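Local coordinates for protein (merozoite surface protein 1) (Plasmodium cynomolgi, PDB 1B9W) that probably takes part in merozoite binding to and invasion of host erythrocytes and in egress from them, this piece being its two C-terminal EGF-like domains, at residues C7-V12 / C18-D23. Sequence-based numbering, arbitrary orientation.
Sequences CIDTNV and CYRYLD
C7 and C18 are joined by a disulfide, SG to SG 2.1 Å, that ties the loop 7-12 to the strand 16-20 in the first EGF-like domain of the fragment. With its S-S torsion at -86°, the bridge lies near the right-angled twist that sulfur prefers. C18 sends its SG anti to the backbone N (chi1 -176°), out from the strand into the loop. On the loop side V12 leans its CG2 against CB of C18 at 3.6 Å, adding an apolar contact beside the bridge. A water spans the two backbones next to it, accepting from N of C7 and donating to O of C18.

Two residues along the strand, R20 rises on the same side as C18 and supplies the polar half of the contact. The straight run of its chain carries the guanidinium up to I8 and D9. NH1 of R20 donates to OD2 of D9 at 2.9 Å in a salt bridge. The bond leaves almost within the guanidinium plane but reaches the oxygen from above the carboxylate, the two planes standing 70° apart. A second water closes a ring, donating to OD2 of D9 and accepting from NH2 of R20. I8 comes over one face of the guanidinium, its CD1 3.8 Å above the plane of R20 and displaced to one side of its centre. CG1 of I8 lies 3.5 Å from NH1 of R20.

E26, on the neighbouring antiparallel strand 26-30, also forms a salt bridge with NH1 of R20 and accepts from the backbone N of both I8 and D9. The arginine's positive charge thus probably offsets two nearby carboxylates that would otherwise repel each other, so that electrostatic pairing and a covalent bridge together fasten this surface loop to the strand.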
loop_
_atom_site.group_PDB
_atom_site.type_symbol
_atom_site.label_atom_id
_atom_site.label_comp_id
_atom_site.label_asym_id
_atom_site.label_seq_id
_atom_site.Cartn_x
_atom_site.Cartn_y
_atom_site.Cartn_z
ATOM N N CYS A 7 -4.946 3.500 11.735
ATOM C CA CYS A 7 -4.302 4.761 12.092
ATOM C C CYS A 7 -5.263 5.604 12.981
ATOM O O CYS A 7 -6.446 5.602 12.689
ATOM C CB CYS A 7 -4.057 5.478 10.727
ATOM S SG CYS A 7 -2.623 4.547 10.049
ATOM N N ILE A 8 -4.653 6.295 13.932
ATOM C CA ILE A 8 -5.461 7.166 14.814
ATOM C C ILE A 8 -4.825 8.513 14.934
ATOM O O ILE A 8 -5.449 9.449 15.461
ATOM C CB ILE A 8 -5.566 6.508 16.235
ATOM C CG1 ILE A 8 -4.212 6.148 16.783
ATOM C CG2 ILE A 8 -6.518 5.323 16.063
ATOM C CD1 ILE A 8 -4.226 5.637 18.240
ATOM N N ASP A 9 -3.615 8.714 14.384
ATOM C CA ASP A 9 -2.983 10.006 14.499
ATOM C C ASP A 9 -2.962 10.806 13.183
ATOM O O ASP A 9 -2.661 11.984 13.205
ATOM C CB ASP A 9 -1.526 9.863 14.950
ATOM C CG ASP A 9 -1.374 9.431 16.409
ATOM O OD1 ASP A 9 -2.211 9.905 17.202
ATOM O OD2 ASP A 9 -0.433 8.686 16.725
ATOM N N THR A 10 -3.181 10.121 12.080
ATOM C CA THR A 10 -2.977 10.767 10.758
ATOM C C THR A 10 -4.299 11.026 10.095
ATOM O O THR A 10 -5.204 10.202 10.029
ATOM C CB THR A 10 -2.194 9.724 9.903
ATOM O OG1 THR A 10 -0.958 9.491 10.569
ATOM C CG2 THR A 10 -1.940 10.315 8.500
ATOM N N ASN A 11 -4.443 12.211 9.498
ATOM C CA ASN A 11 -5.616 12.487 8.676
ATOM C C ASN A 11 -5.274 11.924 7.258
ATOM O O ASN A 11 -4.390 12.536 6.671
ATOM C CB ASN A 11 -5.801 13.999 8.598
ATOM C CG ASN A 11 -7.035 14.448 7.862
ATOM O OD1 ASN A 11 -7.857 13.648 7.428
ATOM N ND2 ASN A 11 -7.201 15.760 7.697
ATOM N N VAL A 12 -5.789 10.780 6.960
ATOM C CA VAL A 12 -5.285 10.031 5.766
ATOM C C VAL A 12 -5.854 10.646 4.495
ATOM O O VAL A 12 -7.038 10.897 4.344
ATOM C CB VAL A 12 -5.773 8.592 5.901
ATOM C CG1 VAL A 12 -5.315 7.683 4.769
ATOM C CG2 VAL A 12 -5.290 7.998 7.242
ATOM N N CYS A 18 -3.845 3.253 5.390
ATOM C CA CYS A 18 -2.856 3.678 6.380
ATOM C C CYS A 18 -2.681 2.505 7.384
ATOM O O CYS A 18 -3.649 1.787 7.601
ATOM C CB CYS A 18 -3.378 4.904 7.155
ATOM S SG CYS A 18 -2.274 5.651 8.326
ATOM N N TYR A 19 -1.470 2.321 7.809
ATOM C CA TYR A 19 -1.108 1.279 8.750
ATOM C C TYR A 19 -0.358 1.874 9.930
ATOM O O TYR A 19 0.569 2.657 9.790
ATOM C CB TYR A 19 -0.210 0.235 8.112
ATOM C CG TYR A 19 0.001 -1.046 8.890
ATOM C CD1 TYR A 19 -0.879 -2.108 8.786
ATOM C CD2 TYR A 19 1.113 -1.133 9.727
ATOM C CE1 TYR A 19 -0.681 -3.290 9.499
ATOM C CE2 TYR A 19 1.305 -2.331 10.425
ATOM C CZ TYR A 19 0.433 -3.367 10.303
ATOM O OH TYR A 19 0.654 -4.530 11.034
ATOM N N ARG A 20 -0.767 1.465 11.178
ATOM C CA ARG A 20 -0.037 1.977 12.355
ATOM C C ARG A 20 0.831 0.860 12.935
ATOM O O ARG A 20 0.357 -0.268 13.127
ATOM C CB ARG A 20 -1.083 2.333 13.484
ATOM C CG ARG A 20 -0.292 2.733 14.773
ATOM C CD ARG A 20 -1.446 3.024 15.814
ATOM N NE ARG A 20 -0.795 3.553 17.029
ATOM C CZ ARG A 20 -0.516 4.791 17.309
ATOM N NH1 ARG A 20 -0.735 5.825 16.486
ATOM N NH2 ARG A 20 0.123 5.042 18.455
ATOM N N TYR A 21 2.150 1.034 12.974
ATOM C CA TYR A 21 3.061 -0.021 13.319
ATOM C C TYR A 21 3.166 -0.159 14.867
ATOM O O TYR A 21 2.785 0.801 15.537
ATOM C CB TYR A 21 4.444 0.357 12.805
ATOM C CG TYR A 21 4.482 0.341 11.263
ATOM C CD1 TYR A 21 4.676 -0.878 10.612
ATOM C CD2 TYR A 21 4.360 1.514 10.546
ATOM C CE1 TYR A 21 4.760 -0.901 9.207
ATOM C CE2 TYR A 21 4.427 1.489 9.152
ATOM C CZ TYR A 21 4.639 0.283 8.511
ATOM O OH TYR A 21 4.737 0.286 7.119
ATOM N N LEU A 22 3.868 -1.192 15.277
ATOM C CA LEU A 22 4.143 -1.416 16.701
ATOM C C LEU A 22 4.899 -0.298 17.388
ATOM O O LEU A 22 4.840 -0.245 18.631
ATOM C CB LEU A 22 5.045 -2.684 16.806
ATOM C CG LEU A 22 4.360 -3.948 17.293
ATOM C CD1 LEU A 22 2.916 -3.983 16.830
ATOM C CD2 LEU A 22 5.124 -5.194 16.870
ATOM N N ASP A 23 5.688 0.529 16.708
ATOM C CA ASP A 23 6.481 1.588 17.288
ATOM C C ASP A 23 5.707 2.891 17.431
ATOM O O ASP A 23 6.232 3.923 17.861
ATOM C CB ASP A 23 7.779 1.844 16.515
ATOM C CG ASP A 23 7.498 2.220 15.055
ATOM O OD1 ASP A 23 6.327 2.309 14.650
ATOM O OD2 ASP A 23 8.493 2.454 14.340
HETATM O O HOH W 1 -5.817 2.718 9.097
HETATM O O HOH W 2 0.031 7.900 19.255
#